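Local coordinates for protein NAD-dependent epimerase/dehydratase (Methylobacillus flagellatus KT, PDB 3GPI) that is of unknown function but belongs to the NAD-dependent epimerase/dehydratase family and probably binds a nicotinamide dinucleotide in its Rossmann-type domain, at residues A[164-169]-A[229-234]; A[223-228]-A[238-243]. All blocks are in the same frame, centred on the assembly; numbering follows the deposited sequence. Where two conformers were deposited one is given.

Interaction 1: A[164-169]-A[229-234]; sequences RMIRQA and DRQGIA
The side-chain amide nitrogen of Gln231 is held by two carbonyls: NE2 donates to Ile166 O in helix 164-168 and also to Leu227 O in helix 220-230, one turn back along the chain. Across the contact the bond from Gln231 NE2 to Ile166 O measures 3.1 Å and is almost straight, with an N-H...O angle of 174°. It runs in the plane of the amide, the donor tilted 18° from the plane of the Ile166 carbonyl. The glutamine chain is extended beyond CG (chi2 -177°), which carries the amide across to the neighbouring helix. Ile166 crosses it at about a right angle, and its CG2 methyl rests 3.5 Å from Gln231 OE1, the oxygen that accepts from Gln170 NE2. The methyl of Ala169 touches the same amide's nitrogen, CB lying 3.8 Å from Gln231 NE2. Beyond Gly232, which has a positive phi, Ile233 sets CG2 against Ala169 O at 3.4 Å. Leu274 of helix 266-277 packs on Gln231, and Tyr270 and Met277 on Ile166. The contact thus joins the chain leaving helix 220-230 to the short helix that follows strand 149-158. With NE2 donating to two carbonyls and OE1 accepting from Gln170, a flipped amide would set like against like, so the group is probably held in one orientation.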
loop_
_atom_site.group_PDB
_atom_site.type_symbol
_atom_site.label_atom_id
_atom_site.label_comp_id
_atom_site.label_asym_id
_atom_site.label_seq_id
_atom_site.Cartn_x
_atom_site.Cartn_y
_atom_site.Cartn_z
ATOM N N ARG A 164 -4.672 8.282 12.128
ATOM C CA ARG A 164 -3.944 9.511 12.477
ATOM C C ARG A 164 -4.641 10.804 12.033
ATOM O O ARG A 164 -4.649 11.774 12.782
ATOM C CB ARG A 164 -2.504 9.539 11.996
ATOM C CG ARG A 164 -1.726 10.647 12.669
ATOM C CD ARG A 164 -0.257 10.637 12.320
ATOM N NE ARG A 164 0.274 12.000 12.389
ATOM C CZ ARG A 164 0.767 12.575 13.482
ATOM N NH1 ARG A 164 0.826 11.908 14.627
ATOM N NH2 ARG A 164 1.229 13.822 13.418
ATOM N N MET A 165 -5.210 10.862 10.832
ATOM C CA MET A 165 -5.822 12.105 10.362
ATOM C C MET A 165 -7.043 12.453 11.213
ATOM O O MET A 165 -7.333 13.631 11.475
ATOM C CB MET A 165 -6.242 12.011 8.883
ATOM C CG MET A 165 -5.105 12.161 7.836
ATOM S SD MET A 165 -4.068 13.662 7.941
ATOM C CE MET A 165 -2.788 12.967 8.959
ATOM N N ILE A 166 -7.783 11.422 11.618
ATOM C CA ILE A 166 -8.970 11.617 12.478
ATOM C C ILE A 166 -8.557 12.201 13.819
ATOM O O ILE A 166 -9.217 13.147 14.305
ATOM C CB ILE A 166 -9.774 10.309 12.669
ATOM C CG1 ILE A 166 -10.536 9.995 11.389
ATOM C CG2 ILE A 166 -10.770 10.381 13.865
ATOM C CD1 ILE A 166 -11.261 8.664 11.414
ATOM N N ARG A 167 -7.476 11.679 14.386
ATOM C CA ARG A 167 -7.005 12.200 15.675
ATOM C C ARG A 167 -6.426 13.596 15.494
ATOM O O ARG A 167 -6.770 14.489 16.287
ATOM C CB ARG A 167 -5.989 11.247 16.324
ATOM C CG ARG A 167 -6.630 9.911 16.742
ATOM C CD ARG A 167 -5.625 9.039 17.490
ATOM N NE ARG A 167 -4.368 8.847 16.750
ATOM C CZ ARG A 167 -4.109 7.819 15.947
ATOM N NH1 ARG A 167 -4.997 6.853 15.735
ATOM N NH2 ARG A 167 -2.952 7.758 15.343
ATOM N N GLN A 168 -5.607 13.820 14.468
ATOM C CA GLN A 168 -5.002 15.119 14.267
ATOM C C GLN A 168 -6.088 16.194 14.043
ATOM O O GLN A 168 -5.924 17.354 14.431
ATOM C CB GLN A 168 -4.072 15.125 13.075
ATOM C CG GLN A 168 -3.296 16.465 12.946
ATOM C CD GLN A 168 -2.140 16.486 11.961
ATOM O OE1 GLN A 168 -2.182 15.894 10.871
ATOM N NE2 GLN A 168 -1.112 17.237 12.328
ATOM N N ALA A 169 -7.178 15.831 13.394
ATOM C CA ALA A 169 -8.264 16.769 13.129
ATOM C C ALA A 169 -8.909 17.279 14.418
ATOM O O ALA A 169 -9.555 18.316 14.407
ATOM C CB ALA A 169 -9.316 16.087 12.254
ATOM N N ASP A 229 -14.948 19.168 11.139
ATOM C CA ASP A 229 -16.374 19.476 11.020
ATOM C C ASP A 229 -17.242 18.293 11.417
ATOM O O ASP A 229 -18.233 18.425 12.156
ATOM C CB ASP A 229 -16.723 19.936 9.611
ATOM C CG ASP A 229 -16.223 21.325 9.303
ATOM O OD1 ASP A 229 -15.690 22.016 10.207
ATOM O OD2 ASP A 229 -16.337 21.750 8.115
ATOM N N ARG A 230 -16.855 17.108 11.008
ATOM C CA ARG A 230 -17.673 15.954 11.321
ATOM C C ARG A 230 -17.481 15.426 12.728
ATOM O O ARG A 230 -18.204 14.537 13.149
ATOM C CB ARG A 230 -17.430 14.857 10.268
ATOM C CG ARG A 230 -18.412 15.070 9.093
ATOM C CD ARG A 230 -17.813 14.890 7.742
ATOM N NE ARG A 230 -18.628 15.520 6.698
ATOM C CZ ARG A 230 -18.452 16.764 6.264
ATOM N NH1 ARG A 230 -17.495 17.522 6.796
ATOM N NH2 ARG A 230 -19.244 17.269 5.311
ATOM N N GLN A 231 -16.514 15.957 13.465
ATOM C CA GLN A 231 -16.284 15.558 14.843
ATOM C C GLN A 231 -16.605 16.647 15.888
ATOM O O GLN A 231 -16.251 16.500 17.076
ATOM C CB GLN A 231 -14.852 15.097 15.033
ATOM C CG GLN A 231 -14.483 13.859 14.181
ATOM C CD GLN A 231 -13.092 13.422 14.475
ATOM O OE1 GLN A 231 -12.863 12.662 15.402
ATOM N NE2 GLN A 231 -12.139 13.899 13.669
ATOM N N GLY A 232 -17.237 17.732 15.445
ATOM C CA GLY A 232 -17.583 18.809 16.369
ATOM C C GLY A 232 -16.362 19.496 16.952
ATOM O O GLY A 232 -16.334 19.819 18.146
ATOM N N ILE A 233 -15.333 19.698 16.144
ATOM C CA ILE A 233 -14.085 20.320 16.590
ATOM C C ILE A 233 -14.044 21.755 16.130
ATOM O O ILE A 233 -14.179 22.058 14.958
ATOM C CB ILE A 233 -12.856 19.559 16.003
ATOM C CG1 ILE A 233 -12.897 18.070 16.394
ATOM C CG2 ILE A 233 -11.576 20.263 16.403
ATOM C CD1 ILE A 233 -12.879 17.778 17.879
ATOM N N ALA A 234 -13.866 22.671 17.077
ATOM C CA ALA A 234 -13.833 24.085 16.759
ATOM C C ALA A 234 -12.518 24.541 16.193
ATOM O O ALA A 234 -11.449 24.120 16.651
ATOM C CB ALA A 234 -14.172 24.905 18.021
#

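Interaction 2: A[223-228]-A[238-243]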
loop_
_atom_site.group_PDB
_atom_site.type_symbol
_atom_site.label_atom_id
_atom_site.label_comp_id
_atom_site.label_asym_id
_atom_site.label_seq_id
_atom_site.Cartn_x
_atom_site.Cartn_y
_atom_site.Cartn_z
ATOM N N LEU A 223 -8.646 18.453 4.321
ATOM C CA LEU A 223 -8.998 17.178 4.928
ATOM C C LEU A 223 -9.186 17.351 6.435
ATOM O O LEU A 223 -10.169 16.866 6.982
ATOM C CB LEU A 223 -7.889 16.156 4.637
ATOM C CG LEU A 223 -8.116 14.804 5.295
ATOM C CD1 LEU A 223 -9.444 14.133 4.857
ATOM C CD2 LEU A 223 -6.975 13.859 5.002
ATOM N N LEU A 224 -8.267 18.066 7.073
ATOM C CA LEU A 224 -8.346 18.278 8.525
ATOM C C LEU A 224 -9.602 19.051 8.894
ATOM O O LEU A 224 -10.258 18.665 9.842
ATOM C CB LEU A 224 -7.082 18.957 9.029
ATOM C CG LEU A 224 -5.833 18.110 9.019
ATOM C CD1 LEU A 224 -4.609 19.033 9.158
ATOM C CD2 LEU A 224 -5.885 17.029 10.122
ATOM N N ARG A 225 -9.959 20.081 8.120
ATOM C CA ARG A 225 -11.185 20.819 8.430
ATOM C C ARG A 225 -12.420 19.968 8.214
ATOM O O ARG A 225 -13.348 20.067 8.994
ATOM C CB ARG A 225 -11.261 22.090 7.601
ATOM C CG ARG A 225 -10.316 23.171 8.082
ATOM C CD ARG A 225 -10.445 24.356 7.193
ATOM N NE ARG A 225 -9.695 25.478 7.720
ATOM C CZ ARG A 225 -10.045 26.739 7.487
ATOM N NH1 ARG A 225 -11.152 27.016 6.792
ATOM N NH2 ARG A 225 -9.286 27.708 7.982
ATOM N N TRP A 226 -12.436 19.140 7.157
ATOM C CA TRP A 226 -13.608 18.287 6.885
ATOM C C TRP A 226 -13.759 17.307 8.062
ATOM O O TRP A 226 -14.878 17.065 8.586
ATOM C CB TRP A 226 -13.343 17.543 5.542
ATOM C CG TRP A 226 -14.546 16.725 5.053
ATOM C CD1 TRP A 226 -15.506 17.147 4.171
ATOM C CD2 TRP A 226 -14.873 15.383 5.393
ATOM N NE1 TRP A 226 -16.412 16.150 3.953
ATOM C CE2 TRP A 226 -16.049 15.051 4.685
ATOM C CE3 TRP A 226 -14.279 14.413 6.202
ATOM C CZ2 TRP A 226 -16.657 13.788 4.780
ATOM C CZ3 TRP A 226 -14.872 13.147 6.295
ATOM C CH2 TRP A 226 -16.070 12.858 5.594
ATOM N N LEU A 227 -12.642 16.718 8.489
ATOM C CA LEU A 227 -12.658 15.794 9.605
ATOM C C LEU A 227 -13.034 16.469 10.939
ATOM O O LEU A 227 -13.721 15.876 11.784
ATOM C CB LEU A 227 -11.312 15.110 9.723
ATOM C CG LEU A 227 -11.037 14.048 8.642
ATOM C CD1 LEU A 227 -9.617 13.584 8.698
ATOM C CD2 LEU A 227 -12.035 12.864 8.739
ATOM N N ALA A 228 -12.586 17.709 11.095
ATOM C CA ALA A 228 -12.897 18.479 12.298
ATOM C C ALA A 228 -14.398 18.787 12.298
ATOM O O ALA A 228 -15.050 18.606 13.337
ATOM C CB ALA A 228 -12.078 19.757 12.321
ATOM N N GLY A 238 -12.110 31.028 8.212
ATOM C CA GLY A 238 -11.175 31.815 7.451
ATOM C C GLY A 238 -10.488 30.967 6.407
ATOM O O GLY A 238 -10.676 29.750 6.331
ATOM N N ALA A 239 -9.687 31.625 5.597
ATOM C CA ALA A 239 -8.893 30.952 4.564
ATOM C C ALA A 239 -7.951 29.926 5.181
ATOM O O ALA A 239 -7.419 30.125 6.252
ATOM C CB ALA A 239 -8.087 31.974 3.800
ATOM N N THR A 240 -7.760 28.803 4.485
ATOM C CA THR A 240 -6.645 27.912 4.794
ATOM C C THR A 240 -5.340 28.533 4.316
ATOM O O THR A 240 -5.345 29.502 3.541
ATOM C CB THR A 240 -6.814 26.563 4.090
ATOM O OG1 THR A 240 -6.987 26.801 2.695
ATOM C CG2 THR A 240 -8.041 25.831 4.582
ATOM N N PRO A 241 -4.196 28.007 4.768
ATOM C CA PRO A 241 -2.936 28.498 4.224
ATOM C C PRO A 241 -2.901 28.228 2.711
ATOM O O PRO A 241 -3.611 27.357 2.227
ATOM C CB PRO A 241 -1.890 27.678 4.969
ATOM C CG PRO A 241 -2.604 27.148 6.189
ATOM C CD PRO A 241 -3.996 26.921 5.745
ATOM N N PRO A 242 -2.143 29.006 1.937
ATOM C CA PRO A 242 -1.996 28.724 0.521
ATOM C C PRO A 242 -1.628 27.245 0.255
ATOM O O PRO A 242 -0.820 26.626 0.991
ATOM C CB PRO A 242 -0.827 29.684 0.090
ATOM C CG PRO A 242 -0.193 30.103 1.334
ATOM C CD PRO A 242 -1.277 30.129 2.366
ATOM N N VAL A 243 -2.252 26.691 -0.780
ATOM C CA VAL A 243 -2.044 25.292 -1.139
ATOM C C VAL A 243 -0.702 25.184 -1.836
ATOM O O VAL A 243 -0.497 25.791 -2.908
ATOM C CB VAL A 243 -3.164 24.801 -2.053
ATOM C CG1 VAL A 243 -2.887 23.359 -2.528
ATOM C CG2 VAL A 243 -4.511 24.893 -1.336
HETATM O O HOH W 1 -13.740 29.008 7.065
#
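Gly238 offers its carbonyl oxygen to the guanidinium of Arg225, which approaches end-on and grips the one atom with both terminal nitrogens. Arg225 NH1 lies 2.8 Å from Gly238 O, nearly along the C=O axis, whereas Arg225 NH2, 3.0 Å from Gly238 O, sits above the carbonyl plane. Sharing one acceptor bends both bonds, to N-H...O angles of 143° and 136°. A water accepts from Gly238 N at 2.8 Å and, weakly, from Arg225 NH1. The backbone angles of Gly238 would drive a CB into the carbonyl oxygen of the residue before, a conformation that calls for glycine. Next, Ala239 turns its methyl away but brings its O obliquely to 3.5 Å from Arg225 NH2. The arginine, extended from CG to NE (chi2 179°), ties the irregular chain after helix 220-230 back onto that helix at the surface, in the part of this epimerase-family protein that follows the strands of the Rossmann-type sheet. With an alanine in place of Arg225, Gly238 O is likely to lose both of its arginine donors and the Thr240 methyl the flat group it lies on. Thr240 lays CG2 over one guanidinium face, offset toward the rim and 3.6 Å from Arg225 CZ. His221 and Asp222 touch the same threonine, while Trp175 and Tyr235 pack on Arg225. At Pro241, the carbonyl accepts from Asn179 ND2.

Overall arrangement
Interactions 1 and 2 use successive parts of helix 220-230, their centres 11 Å apart. They meet where the helix ends: Ile233 N lies 3.0 Å from Ala228 O, a probable hydrogen bond, and Ala169 CB packs 3.4 Å from Leu227 CB. Along the chain their segments alternate, so 229-234 carries the last residues of the helix and then the start of the connection to 238-243. Interaction 1 is partly buried; interaction 2 is on the surface. Both lie on the same side of the chain's centre, their own centres about 24 and 26 Å from it, and neither includes the glycine-rich turn after strand 6-9 that probably serves the dinucleotide.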